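Local coordinates for protein tannase (Lactobacillus plantarum, PDB 3WA7) that catalyses the hydrolysis of galloyl ester bonds in tannins, probably through the serine nucleophile mechanism of alpha/beta-hydrolases, at residues 43-48 / 107-112; 5-10 / 140-145; 102-107 / 459-464; 37-42 / 112-117. All coordinates share one frame; numbering follows the deposited sequence.

Contact 1: 43-48 / 107-112; sequences QVLNVF and VVVAAG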
loop_
_atom_site.group_PDB
_atom_site.type_symbol
_atom_site.label_atom_id
_atom_site.label_comp_id
_atom_site.label_asym_id
_atom_site.label_seq_id
_atom_site.Cartn_x
_atom_site.Cartn_y
_atom_site.Cartn_z
ATOM N N GLN A 43 -7.355 -18.046 -2.421
ATOM C CA GLN A 43 -8.187 -17.585 -1.313
ATOM C C GLN A 43 -8.134 -18.452 -0.055
ATOM O O GLN A 43 -9.123 -19.082 0.329
ATOM C CB GLN A 43 -9.642 -17.425 -1.771
ATOM C CG GLN A 43 -9.848 -16.321 -2.802
ATOM C CD GLN A 43 -11.287 -16.219 -3.264
ATOM O OE1 GLN A 43 -11.824 -17.150 -3.865
ATOM N NE2 GLN A 43 -11.923 -15.090 -2.977
ATOM N N VAL A 44 -6.967 -18.474 0.578
ATOM C CA VAL A 44 -6.753 -19.212 1.816
ATOM C C VAL A 44 -5.868 -18.327 2.678
ATOM O O VAL A 44 -5.259 -17.378 2.178
ATOM C CB VAL A 44 -6.032 -20.569 1.589
ATOM C CG1 VAL A 44 -6.923 -21.505 0.787
ATOM C CG2 VAL A 44 -4.696 -20.352 0.887
ATOM N N LEU A 45 -5.813 -18.608 3.971
ATOM C CA LEU A 45 -4.969 -17.816 4.854
ATOM C C LEU A 45 -4.177 -18.721 5.783
ATOM O O LEU A 45 -4.531 -19.889 5.982
ATOM C CB LEU A 45 -5.817 -16.808 5.652
ATOM C CG LEU A 45 -6.971 -17.260 6.556
ATOM C CD1 LEU A 45 -6.430 -17.885 7.833
ATOM C CD2 LEU A 45 -7.837 -16.057 6.908
ATOM N N ASN A 46 -3.079 -18.185 6.310
ATOM C CA ASN A 46 -2.219 -18.911 7.232
ATOM C C ASN A 46 -2.206 -18.172 8.561
ATOM O O ASN A 46 -2.201 -16.941 8.596
ATOM C CB ASN A 46 -0.783 -18.994 6.704
ATOM C CG ASN A 46 -0.676 -19.749 5.399
ATOM O OD1 ASN A 46 -1.455 -20.662 5.126
ATOM N ND2 ASN A 46 0.317 -19.390 4.591
ATOM N N VAL A 47 -2.189 -18.932 9.651
ATOM C CA VAL A 47 -2.174 -18.366 10.992
ATOM C C VAL A 47 -0.899 -18.783 11.721
ATOM O O VAL A 47 -0.563 -19.965 11.761
ATOM C CB VAL A 47 -3.385 -18.858 11.809
ATOM C CG1 VAL A 47 -3.348 -18.274 13.211
ATOM C CG2 VAL A 47 -4.672 -18.469 11.106
ATOM N N PHE A 48 -0.194 -17.810 12.289
ATOM C CA PHE A 48 1.036 -18.087 13.023
ATOM C C PHE A 48 0.933 -17.477 14.414
ATOM O O PHE A 48 0.614 -16.297 14.569
ATOM C CB PHE A 48 2.238 -17.537 12.258
ATOM C CG PHE A 48 2.317 -18.042 10.850
ATOM C CD1 PHE A 48 1.880 -17.255 9.789
ATOM C CD2 PHE A 48 2.768 -19.332 10.590
ATOM C CE1 PHE A 48 1.888 -17.746 8.487
ATOM C CE2 PHE A 48 2.781 -19.834 9.286
ATOM C CZ PHE A 48 2.338 -19.038 8.233
ATOM N N VAL A 107 0.482 -11.985 16.820
ATOM C CA VAL A 107 -0.109 -13.130 16.153
ATOM C C VAL A 107 -0.125 -12.635 14.706
ATOM O O VAL A 107 -0.320 -11.442 14.462
ATOM C CB VAL A 107 -1.549 -13.401 16.639
ATOM C CG1 VAL A 107 -2.288 -14.297 15.642
ATOM C CG2 VAL A 107 -1.505 -14.087 17.999
ATOM N N VAL A 108 0.110 -13.526 13.752
ATOM C CA VAL A 108 0.120 -13.118 12.353
ATOM C C VAL A 108 -0.838 -13.943 11.509
ATOM O O VAL A 108 -0.798 -15.174 11.521
ATOM C CB VAL A 108 1.539 -13.239 11.731
ATOM C CG1 VAL A 108 1.511 -12.788 10.266
ATOM C CG2 VAL A 108 2.534 -12.404 12.525
ATOM N N VAL A 109 -1.723 -13.257 10.798
ATOM C CA VAL A 109 -2.653 -13.935 9.907
ATOM C C VAL A 109 -2.323 -13.387 8.525
ATOM O O VAL A 109 -2.553 -12.213 8.234
ATOM C CB VAL A 109 -4.124 -13.644 10.277
ATOM C CG1 VAL A 109 -5.058 -14.302 9.260
ATOM C CG2 VAL A 109 -4.418 -14.191 11.671
ATOM N N ALA A 110 -1.740 -14.244 7.692
ATOM C CA ALA A 110 -1.339 -13.863 6.344
ATOM C C ALA A 110 -2.293 -14.479 5.334
ATOM O O ALA A 110 -2.263 -15.684 5.092
ATOM C CB ALA A 110 0.085 -14.334 6.080
ATOM N N ALA A 111 -3.133 -13.639 4.742
ATOM C CA ALA A 111 -4.118 -14.113 3.779
ATOM C C ALA A 111 -3.694 -13.972 2.322
ATOM O O ALA A 111 -3.023 -13.010 1.946
ATOM C CB ALA A 111 -5.443 -13.388 4.005
ATOM N N GLY A 112 -4.083 -14.956 1.513
ATOM C CA GLY A 112 -3.792 -14.919 0.090
ATOM C C GLY A 112 -4.849 -14.007 -0.505
ATOM O O GLY A 112 -6.012 -14.065 -0.101
#
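L45 and A111 face each other as a non-hydrogen-bonded antiparallel pair in the central sheet of the alpha/beta-hydrolase fold, where strands 44-50 and 107-111 run side by side. This is the tight part of the contact. The CB atoms of L45 and A111 are 3.8 Å apart, and their CA atoms are closer (4.0 Å) than at the other bridges. L45 takes the crowded first torsion, with CG between the backbone N and the carbonyl carbon (chi1 58°). Beyond that bend CD2 of L45 lies 4.0 Å from V109 CG1. Helix 131-145 closes over this face, with Y142 against L45, V143 against V109 and A139 against A111. N46 and A110, whose side chains lie on the other face, pair through two backbone bonds, and F48 and V108 do the same one step further on. The amide end of N46 turns away to D84 O and the backbone N of N31. The F48 ring meets V108 mainly through its backbone carbonyl, F48 CD1 being 3.8 Å from V108 O. Packing is slacker at V47 and V109, whose CG2 atoms are 4.3 Å apart. V44 is the partly exposed residue of the contact: its side chain points away from 107-112, and it meets that segment through its backbone. G112 N donates to V44 O over 2.8 Å, with an N-H...O angle of 163°.

Contact 2: 5-10 / 140-145; sequences LIFDAD and IRYVKY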
loop_
_atom_site.group_PDB
_atom_site.type_symbol
_atom_site.label_atom_id
_atom_site.label_comp_id
_atom_site.label_asym_id
_atom_site.label_seq_id
_atom_site.Cartn_x
_atom_site.Cartn_y
_atom_site.Cartn_z
ATOM N N LEU A 5 -16.577 -22.103 8.613
ATOM C CA LEU A 5 -15.604 -21.036 8.830
ATOM C C LEU A 5 -15.251 -20.905 10.306
ATOM O O LEU A 5 -14.946 -19.818 10.795
ATOM C CB LEU A 5 -16.137 -19.703 8.300
ATOM C CG LEU A 5 -16.458 -19.675 6.804
ATOM C CD1 LEU A 5 -16.864 -18.263 6.399
ATOM C CD2 LEU A 5 -15.238 -20.126 6.003
ATOM N N ILE A 6 -15.303 -22.025 11.016
ATOM C CA ILE A 6 -14.965 -22.047 12.428
ATOM C C ILE A 6 -13.511 -22.474 12.569
ATOM O O ILE A 6 -13.135 -23.573 12.156
ATOM C CB ILE A 6 -15.848 -23.046 13.208
ATOM C CG1 ILE A 6 -17.306 -22.587 13.179
ATOM C CG2 ILE A 6 -15.346 -23.181 14.639
ATOM C CD1 ILE A 6 -17.541 -21.237 13.824
ATOM N N PHE A 7 -12.692 -21.599 13.139
ATOM C CA PHE A 7 -11.285 -21.910 13.330
ATOM C C PHE A 7 -11.138 -22.961 14.421
ATOM O O PHE A 7 -11.760 -22.860 15.481
ATOM C CB PHE A 7 -10.505 -20.661 13.736
ATOM C CG PHE A 7 -9.043 -20.915 13.964
ATOM C CD1 PHE A 7 -8.181 -21.087 12.888
ATOM C CD2 PHE A 7 -8.534 -21.016 15.256
ATOM C CE1 PHE A 7 -6.828 -21.356 13.093
ATOM C CE2 PHE A 7 -7.186 -21.286 15.471
ATOM C CZ PHE A 7 -6.331 -21.456 14.388
ATOM N N ASP A 8 -10.310 -23.966 14.151
ATOM C CA ASP A 8 -10.054 -25.049 15.096
ATOM C C ASP A 8 -8.605 -24.935 15.565
ATOM O O ASP A 8 -7.676 -25.104 14.775
ATOM C CB ASP A 8 -10.263 -26.400 14.409
ATOM C CG ASP A 8 -10.217 -27.564 15.384
ATOM O OD1 ASP A 8 -9.498 -27.470 16.400
ATOM O OD2 ASP A 8 -10.893 -28.576 15.122
ATOM N N ALA A 9 -8.414 -24.645 16.848
ATOM C CA ALA A 9 -7.076 -24.503 17.404
ATOM C C ALA A 9 -6.239 -25.769 17.238
ATOM O O ALA A 9 -5.010 -25.720 17.316
ATOM C CB ALA A 9 -7.162 -24.123 18.876
ATOM N N ASP A 10 -6.894 -26.905 17.015
ATOM C CA ASP A 10 -6.161 -28.156 16.843
ATOM C C ASP A 10 -5.373 -28.181 15.540
ATOM O O ASP A 10 -4.494 -29.023 15.360
ATOM C CB ASP A 10 -7.105 -29.359 16.895
ATOM C CG ASP A 10 -7.526 -29.704 18.309
ATOM O OD1 ASP A 10 -6.656 -29.685 19.204
ATOM O OD2 ASP A 10 -8.718 -30.003 18.524
ATOM N N ILE A 140 -10.375 -10.539 7.031
ATOM C CA ILE A 140 -10.570 -9.837 8.292
ATOM C C ILE A 140 -11.836 -10.355 8.977
ATOM O O ILE A 140 -11.843 -10.586 10.185
ATOM C CB ILE A 140 -10.690 -8.317 8.070
ATOM C CG1 ILE A 140 -9.363 -7.784 7.528
ATOM C CG2 ILE A 140 -11.076 -7.618 9.381
ATOM C CD1 ILE A 140 -9.423 -6.336 7.041
ATOM N N ARG A 141 -12.909 -10.546 8.212
ATOM C CA ARG A 141 -14.147 -11.055 8.802
ATOM C C ARG A 141 -13.935 -12.449 9.384
ATOM O O ARG A 141 -14.481 -12.771 10.437
ATOM C CB ARG A 141 -15.277 -11.081 7.768
ATOM C CG ARG A 141 -15.652 -9.696 7.293
ATOM C CD ARG A 141 -16.948 -9.669 6.507
ATOM N NE ARG A 141 -17.324 -8.283 6.256
ATOM C CZ ARG A 141 -18.523 -7.884 5.848
ATOM N NH1 ARG A 141 -19.489 -8.767 5.635
ATOM N NH2 ARG A 141 -18.754 -6.591 5.665
ATOM N N TYR A 142 -13.139 -13.269 8.704
ATOM C CA TYR A 142 -12.858 -14.617 9.191
ATOM C C TYR A 142 -12.189 -14.526 10.561
ATOM O O TYR A 142 -12.561 -15.232 11.496
ATOM C CB TYR A 142 -11.924 -15.364 8.233
ATOM C CG TYR A 142 -11.571 -16.753 8.719
ATOM C CD1 TYR A 142 -12.404 -17.841 8.450
ATOM C CD2 TYR A 142 -10.439 -16.967 9.509
ATOM C CE1 TYR A 142 -12.121 -19.108 8.961
ATOM C CE2 TYR A 142 -10.149 -18.228 10.026
ATOM C CZ TYR A 142 -10.995 -19.290 9.751
ATOM O OH TYR A 142 -10.722 -20.527 10.282
ATOM N N VAL A 143 -11.196 -13.651 10.666
ATOM C CA VAL A 143 -10.470 -13.470 11.919
ATOM C C VAL A 143 -11.381 -12.990 13.044
ATOM O O VAL A 143 -11.406 -13.584 14.125
ATOM C CB VAL A 143 -9.311 -12.461 11.745
ATOM C CG1 VAL A 143 -8.717 -12.092 13.106
ATOM C CG2 VAL A 143 -8.237 -13.061 10.855
ATOM N N LYS A 144 -12.133 -11.926 12.785
ATOM C CA LYS A 144 -13.018 -11.359 13.798
ATOM C C LYS A 144 -14.153 -12.303 14.188
ATOM O O LYS A 144 -14.565 -12.334 15.348
ATOM C CB LYS A 144 -13.561 -10.007 13.318
ATOM C CG LYS A 144 -12.438 -9.003 13.031
ATOM C CD LYS A 144 -12.943 -7.591 12.744
ATOM C CE LYS A 144 -13.385 -6.868 14.009
ATOM N NZ LYS A 144 -13.859 -5.479 13.695
ATOM N N TYR A 145 -14.640 -13.079 13.224
ATOM C CA TYR A 145 -15.713 -14.039 13.480
ATOM C C TYR A 145 -15.204 -15.094 14.452
ATOM O O TYR A 145 -15.969 -15.670 15.233
ATOM C CB TYR A 145 -16.134 -14.716 12.170
ATOM C CG TYR A 145 -17.207 -15.778 12.313
ATOM C CD1 TYR A 145 -18.455 -15.470 12.852
ATOM C CD2 TYR A 145 -16.984 -17.085 11.874
ATOM C CE1 TYR A 145 -19.460 -16.436 12.949
ATOM C CE2 TYR A 145 -17.981 -18.060 11.967
ATOM C CZ TYR A 145 -19.216 -17.725 12.504
ATOM O OH TYR A 145 -20.212 -18.677 12.587
HETATM O O HOH W 1 -12.389 -22.471 9.234
#
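Y142 reaches the N-terminal segment with the far end of its ring: OH lies 3.4 Å from F7 CA and also abuts F7 CB, in the plane of the F7 ring and at its edge. The F7 and Y142 side chains cross at about a right angle. Further back along the same tyrosine, CE1 is 3.4 Å from L5 O, with L5 CB close by. L5 O also meets Y145, in the plane of its ring at the edge, 3.6 Å from Y145 CD2. At the more exposed margin I6 folds its tip back, so that CD1 touches Y145 CE2 at 3.7 Å. Both tyrosines have CG anti to the backbone N (chi1 178°); three residues apart, they leave the same side of helix 131-145, which flanks the sheet of the alpha/beta-hydrolase fold. The segment before strand 13-19 lies across them. No direct hydrogen bond joins 5-10 to 140-145. A water does, 2.8 Å from Y142 OH and held weakly by I6 O. Next out, N146 just past the segment positions both partners: its ND2 donates to L5 O and Y142 O, while its OD1 accepts from F7 N. F7 itself leans on A29 and I32 of strand 22-33.

Contact 3: 102-107 / 459-464; sequences LKRGYV and DLFSWI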
loop_
_atom_site.group_PDB
_atom_site.type_symbol
_atom_site.label_atom_id
_atom_site.label_comp_id
_atom_site.label_asym_id
_atom_site.label_seq_id
_atom_site.Cartn_x
_atom_site.Cartn_y
_atom_site.Cartn_z
ATOM N N LEU A 102 6.582 -12.429 15.192
ATOM C CA LEU A 102 6.347 -13.518 16.135
ATOM C C LEU A 102 7.240 -13.334 17.356
ATOM O O LEU A 102 6.812 -13.534 18.494
ATOM C CB LEU A 102 6.638 -14.862 15.463
ATOM C CG LEU A 102 5.615 -15.255 14.394
ATOM C CD1 LEU A 102 6.111 -16.464 13.611
ATOM C CD2 LEU A 102 4.275 -15.542 15.065
ATOM N N LYS A 103 8.484 -12.945 17.103
ATOM C CA LYS A 103 9.457 -12.708 18.163
ATOM C C LYS A 103 8.980 -11.560 19.056
ATOM O O LYS A 103 9.235 -11.544 20.264
ATOM C CB LYS A 103 10.817 -12.363 17.537
ATOM C CG LYS A 103 11.942 -12.134 18.536
ATOM C CD LYS A 103 13.263 -11.918 17.812
ATOM C CE LYS A 103 14.416 -11.719 18.786
ATOM N NZ LYS A 103 14.228 -10.499 19.621
ATOM N N ARG A 104 8.271 -10.610 18.450
ATOM C CA ARG A 104 7.749 -9.442 19.155
ATOM C C ARG A 104 6.454 -9.741 19.916
ATOM O O ARG A 104 5.952 -8.891 20.652
ATOM C CB ARG A 104 7.498 -8.310 18.156
ATOM C CG ARG A 104 7.281 -6.946 18.780
ATOM C CD ARG A 104 8.604 -6.308 19.177
ATOM N NE ARG A 104 8.439 -4.897 19.516
ATOM C CZ ARG A 104 9.395 -3.983 19.389
ATOM N NH1 ARG A 104 10.590 -4.327 18.929
ATOM N NH2 ARG A 104 9.152 -2.720 19.711
ATOM N N GLY A 105 5.912 -10.941 19.728
ATOM C CA GLY A 105 4.694 -11.323 20.421
ATOM C C GLY A 105 3.401 -11.105 19.656
ATOM O O GLY A 105 2.313 -11.211 20.223
ATOM N N TYR A 106 3.504 -10.802 18.367
ATOM C CA TYR A 106 2.306 -10.580 17.559
ATOM C C TYR A 106 1.799 -11.876 16.947
ATOM O O TYR A 106 2.584 -12.762 16.607
ATOM C CB TYR A 106 2.593 -9.632 16.392
ATOM C CG TYR A 106 3.183 -8.291 16.754
ATOM C CD1 TYR A 106 3.842 -7.531 15.792
ATOM C CD2 TYR A 106 3.090 -7.780 18.049
ATOM C CE1 TYR A 106 4.400 -6.299 16.102
ATOM C CE2 TYR A 106 3.647 -6.543 18.373
ATOM C CZ TYR A 106 4.302 -5.811 17.393
ATOM O OH TYR A 106 4.868 -4.593 17.695
ATOM N N VAL A 107 0.482 -11.985 16.820
ATOM C CA VAL A 107 -0.109 -13.130 16.153
ATOM C C VAL A 107 -0.125 -12.635 14.706
ATOM O O VAL A 107 -0.320 -11.442 14.462
ATOM C CB VAL A 107 -1.549 -13.401 16.639
ATOM C CG1 VAL A 107 -2.288 -14.297 15.642
ATOM C CG2 VAL A 107 -1.505 -14.087 17.999
ATOM N N ASP A 459 11.135 0.556 14.171
ATOM C CA ASP A 459 10.240 1.689 14.372
ATOM C C ASP A 459 8.776 1.269 14.204
ATOM O O ASP A 459 7.908 1.738 14.932
ATOM C CB ASP A 459 10.560 2.814 13.383
ATOM C CG ASP A 459 11.896 3.478 13.658
ATOM O OD1 ASP A 459 12.287 4.369 12.874
ATOM O OD2 ASP A 459 12.553 3.121 14.657
ATOM N N LEU A 460 8.505 0.389 13.242
ATOM C CA LEU A 460 7.137 -0.073 13.022
ATOM C C LEU A 460 6.602 -0.776 14.263
ATOM O O LEU A 460 5.501 -0.485 14.716
ATOM C CB LEU A 460 7.066 -1.034 11.831
ATOM C CG LEU A 460 5.710 -1.726 11.615
ATOM C CD1 LEU A 460 4.626 -0.686 11.352
ATOM C CD2 LEU A 460 5.811 -2.702 10.452
ATOM N N PHE A 461 7.386 -1.697 14.815
ATOM C CA PHE A 461 6.964 -2.434 16.002
ATOM C C PHE A 461 6.884 -1.523 17.231
ATOM O O PHE A 461 6.077 -1.753 18.133
ATOM C CB PHE A 461 7.914 -3.611 16.263
ATOM C CG PHE A 461 7.845 -4.705 15.219
ATOM C CD1 PHE A 461 8.714 -5.792 15.279
ATOM C CD2 PHE A 461 6.919 -4.650 14.178
ATOM C CE1 PHE A 461 8.663 -6.808 14.319
ATOM C CE2 PHE A 461 6.861 -5.663 13.212
ATOM C CZ PHE A 461 7.735 -6.742 13.285
ATOM N N SER A 462 7.717 -0.486 17.263
ATOM C CA SER A 462 7.695 0.457 18.377
ATOM C C SER A 462 6.373 1.222 18.324
ATOM O O SER A 462 5.751 1.489 19.356
ATOM C CB SER A 462 8.868 1.438 18.276
ATOM O OG SER A 462 8.800 2.412 19.302
ATOM N N TRP A 463 5.950 1.568 17.110
ATOM C CA TRP A 463 4.690 2.282 16.902
ATOM C C TRP A 463 3.530 1.380 17.320
ATOM O O TRP A 463 2.619 1.813 18.024
ATOM C CB TRP A 463 4.547 2.671 15.426
ATOM C CG TRP A 463 3.224 3.291 15.055
ATOM C CD1 TRP A 463 2.780 4.544 15.374
ATOM C CD2 TRP A 463 2.188 2.687 14.269
ATOM N NE1 TRP A 463 1.532 4.759 14.833
ATOM C CE2 TRP A 463 1.146 3.636 14.150
ATOM C CE3 TRP A 463 2.039 1.438 13.652
ATOM C CZ2 TRP A 463 -0.033 3.371 13.436
ATOM C CZ3 TRP A 463 0.866 1.176 12.942
ATOM C CH2 TRP A 463 -0.153 2.142 12.842
ATOM N N ILE A 464 3.564 0.123 16.888
ATOM C CA ILE A 464 2.504 -0.812 17.241
ATOM C C ILE A 464 2.402 -0.989 18.760
ATOM O O ILE A 464 1.314 -0.894 19.329
ATOM C CB ILE A 464 2.729 -2.192 16.573
ATOM C CG1 ILE A 464 2.535 -2.063 15.056
ATOM C CG2 ILE A 464 1.763 -3.224 17.157
ATOM C CD1 ILE A 464 2.728 -3.358 14.290
#
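Y106 and F461 form an edge-to-face (T-shaped) aromatic pair between the turn after helix 95-103 and the C-terminal helix 457-468. The edge of the Y106 ring is directed at the F461 face, with planes at 78° and centroids 5.1 Å apart. Y106 CE1 does the touching, 3.6 Å above the F461 plane and offset toward the rim. I464, one turn further along the helix, meets the same tyrosine nearer its hydroxyl, its CG2 3.6 Å from Y106 CZ. R104 approaches from another direction. Its CG is anti to the backbone N, and the chain bends at chi2 (79°), carrying CD past F461 CD1. The guanidinium then lies flat over F461 CB, which sits 3.4 Å from its plane beneath the centre. This is contact with aliphatic carbon; the F461 ring plane is turned 65° from the guanidinium. The polar ends share D465, just past the segment: OD2 makes a salt bridge with R104 NE, and OD1 is hydrogen-bonded to Y106 OH. Between R104 and Y106, G105 leaves helical angles with positive phi and two bonds back into the last turn, a Schellman motif, and the chain goes on into strand 107-111. The pairing of these two helices on one side of the central sheet is characteristic of the alpha/beta-hydrolase fold.

Contact 4: 37-42 / 112-117; sequences HPVAAI and GIRGRT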
loop_
_atom_site.group_PDB
_atom_site.type_symbol
_atom_site.label_atom_id
_atom_site.label_comp_id
_atom_site.label_asym_id
_atom_site.label_seq_id
_atom_site.Cartn_x
_atom_site.Cartn_y
_atom_site.Cartn_z
ATOM N N HIS A 37 -17.590 -19.992 -0.376
ATOM C CA HIS A 37 -17.618 -20.234 -1.811
ATOM C C HIS A 37 -16.487 -19.530 -2.554
ATOM O O HIS A 37 -16.715 -18.567 -3.289
ATOM C CB HIS A 37 -18.972 -19.793 -2.374
ATOM C CG HIS A 37 -20.140 -20.271 -1.569
ATOM N ND1 HIS A 37 -20.956 -19.416 -0.858
ATOM C CD2 HIS A 37 -20.606 -21.520 -1.329
ATOM C CE1 HIS A 37 -21.873 -20.118 -0.215
ATOM N NE2 HIS A 37 -21.682 -21.397 -0.484
ATOM N N PRO A 38 -15.245 -20.008 -2.373
ATOM C CA PRO A 38 -14.088 -19.410 -3.040
ATOM C C PRO A 38 -14.122 -19.646 -4.548
ATOM O O PRO A 38 -14.658 -20.652 -5.012
ATOM C CB PRO A 38 -12.908 -20.110 -2.373
ATOM C CG PRO A 38 -13.464 -21.477 -2.083
ATOM C CD PRO A 38 -14.836 -21.147 -1.531
ATOM N N VAL A 39 -13.547 -18.719 -5.306
ATOM C CA VAL A 39 -13.512 -18.839 -6.759
ATOM C C VAL A 39 -12.089 -19.052 -7.266
ATOM O O VAL A 39 -11.874 -19.301 -8.453
ATOM C CB VAL A 39 -14.099 -17.580 -7.436
ATOM C CG1 VAL A 39 -15.574 -17.451 -7.091
ATOM C CG2 VAL A 39 -13.338 -16.337 -6.982
ATOM N N ALA A 40 -11.119 -18.957 -6.362
ATOM C CA ALA A 40 -9.718 -19.136 -6.720
ATOM C C ALA A 40 -8.957 -19.811 -5.584
ATOM O O ALA A 40 -9.232 -19.570 -4.414
ATOM C CB ALA A 40 -9.087 -17.787 -7.046
ATOM N N ALA A 41 -7.988 -20.646 -5.944
ATOM C CA ALA A 41 -7.195 -21.381 -4.963
ATOM C C ALA A 41 -6.411 -20.488 -4.010
ATOM O O ALA A 41 -6.148 -20.869 -2.871
ATOM C CB ALA A 41 -6.242 -22.335 -5.681
ATOM N N ILE A 42 -6.049 -19.297 -4.471
ATOM C CA ILE A 42 -5.273 -18.373 -3.652
ATOM C C ILE A 42 -6.035 -17.868 -2.425
ATOM O O ILE A 42 -5.429 -17.343 -1.487
ATOM C CB ILE A 42 -4.804 -17.162 -4.498
ATOM C CG1 ILE A 42 -3.679 -16.424 -3.769
ATOM C CG2 ILE A 42 -5.980 -16.227 -4.774
ATOM C CD1 ILE A 42 -3.016 -15.342 -4.604
ATOM N N GLY A 112 -4.083 -14.956 1.513
ATOM C CA GLY A 112 -3.792 -14.919 0.090
ATOM C C GLY A 112 -4.849 -14.007 -0.505
ATOM O O GLY A 112 -6.012 -14.065 -0.101
ATOM N N ILE A 113 -4.455 -13.176 -1.464
ATOM C CA ILE A 113 -5.360 -12.208 -2.075
ATOM C C ILE A 113 -5.385 -12.295 -3.600
ATOM O O ILE A 113 -4.337 -12.328 -4.239
ATOM C CB ILE A 113 -4.926 -10.767 -1.682
ATOM C CG1 ILE A 113 -4.876 -10.636 -0.157
ATOM C CG2 ILE A 113 -5.866 -9.743 -2.296
ATOM C CD1 ILE A 113 -6.226 -10.800 0.525
ATOM N N ARG A 114 -6.582 -12.331 -4.179
ATOM C CA ARG A 114 -6.717 -12.387 -5.634
ATOM C C ARG A 114 -6.139 -11.133 -6.282
ATOM O O ARG A 114 -6.175 -10.047 -5.699
ATOM C CB ARG A 114 -8.188 -12.505 -6.032
ATOM C CG ARG A 114 -8.795 -13.881 -5.855
ATOM C CD ARG A 114 -10.273 -13.816 -6.186
ATOM N NE ARG A 114 -11.005 -13.055 -5.179
ATOM C CZ ARG A 114 -12.247 -12.604 -5.333
ATOM N NH1 ARG A 114 -12.904 -12.821 -6.465
ATOM N NH2 ARG A 114 -12.847 -11.968 -4.336
ATOM N N GLY A 115 -5.630 -11.295 -7.501
ATOM C CA GLY A 115 -5.048 -10.189 -8.241
ATOM C C GLY A 115 -5.588 -10.137 -9.658
ATOM O O GLY A 115 -6.317 -11.038 -10.079
ATOM N N ARG A 116 -5.198 -9.106 -10.402
ATOM C CA ARG A 116 -5.681 -8.890 -11.767
ATOM C C ARG A 116 -5.498 -10.029 -12.761
ATOM O O ARG A 116 -6.210 -10.095 -13.761
ATOM C CB ARG A 116 -5.063 -7.605 -12.338
ATOM C CG ARG A 116 -3.534 -7.596 -12.411
ATOM C CD ARG A 116 -3.033 -6.179 -12.683
ATOM N NE ARG A 116 -1.576 -6.065 -12.637
ATOM C CZ ARG A 116 -0.762 -6.344 -13.651
ATOM N NH1 ARG A 116 -1.253 -6.762 -14.813
ATOM N NH2 ARG A 116 0.548 -6.192 -13.508
ATOM N N THR A 117 -4.559 -10.929 -12.492
ATOM C CA THR A 117 -4.311 -12.054 -13.387
ATOM C C THR A 117 -4.996 -13.340 -12.926
ATOM O O THR A 117 -4.946 -14.355 -13.620
ATOM C CB THR A 117 -2.798 -12.336 -13.521
ATOM O OG1 THR A 117 -2.222 -12.476 -12.216
ATOM C CG2 THR A 117 -2.099 -11.204 -14.265
#
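I42 spreads its two branches over R114 and I113: CG1 is anti to the backbone N (chi1 -164°), which puts CG2 between the N and the carbonyl carbon, and an extended chi2 of 172° carries CD1 outward. I42 CD1 ends 3.3 Å from I113 O, and I42 CG2 lies 3.8 Å from R114 CG. The R114 chain runs straight as far as CD and then bends at chi3 (-69°), placing NE to one side. Its aliphatic part is met by A40, whose CB is 4.1 Å from R114 CG. Further out V39 crosses the arginine at about a right angle, bringing V39 CG2 to 3.6 Å from R114 NH1. So three apolar residues of 37-42 line one side of R114, while its charge is met elsewhere by a salt bridge from NE to D135 of helix 131-145. The backbones come close only at the I42 end: I42 O is 3.3 Å from G112 CA, a CA-H...O contact made possible by the bare alpha carbon of the glycine. Q43, the residue after I42, ties back its own loop, its OE1 accepting from V39 N and A40 N. V39, A40 and I42 are partly exposed, whereas R114 is buried. Both loops lie at the end of the sheet where 107-111 finishes, the carboxyl end of the parallel strands, which carries the active-site loops in alpha/beta-hydrolases.

How the contacts relate
Contact 1 is the hub, sharing V107 with contact 3 and G112 with contact 4, so strand 107-111 runs from one to the other. Contacts 3 and 4 therefore lie toward opposite ends of that strand, their centres about 28 Å apart. Contact 2 sits beside the sheet, about 11 Å from contact 1 centre to centre, and touches it through helix 131-145 and also where F7 packs on V47. Along the chain, 5-10, 37-42 and 43-48 come first, 102-117 and 140-145 follow, and 459-464 returns near the C terminus. Both chain termini are thereby brought onto one alpha/beta-hydrolase core built around the central sheet.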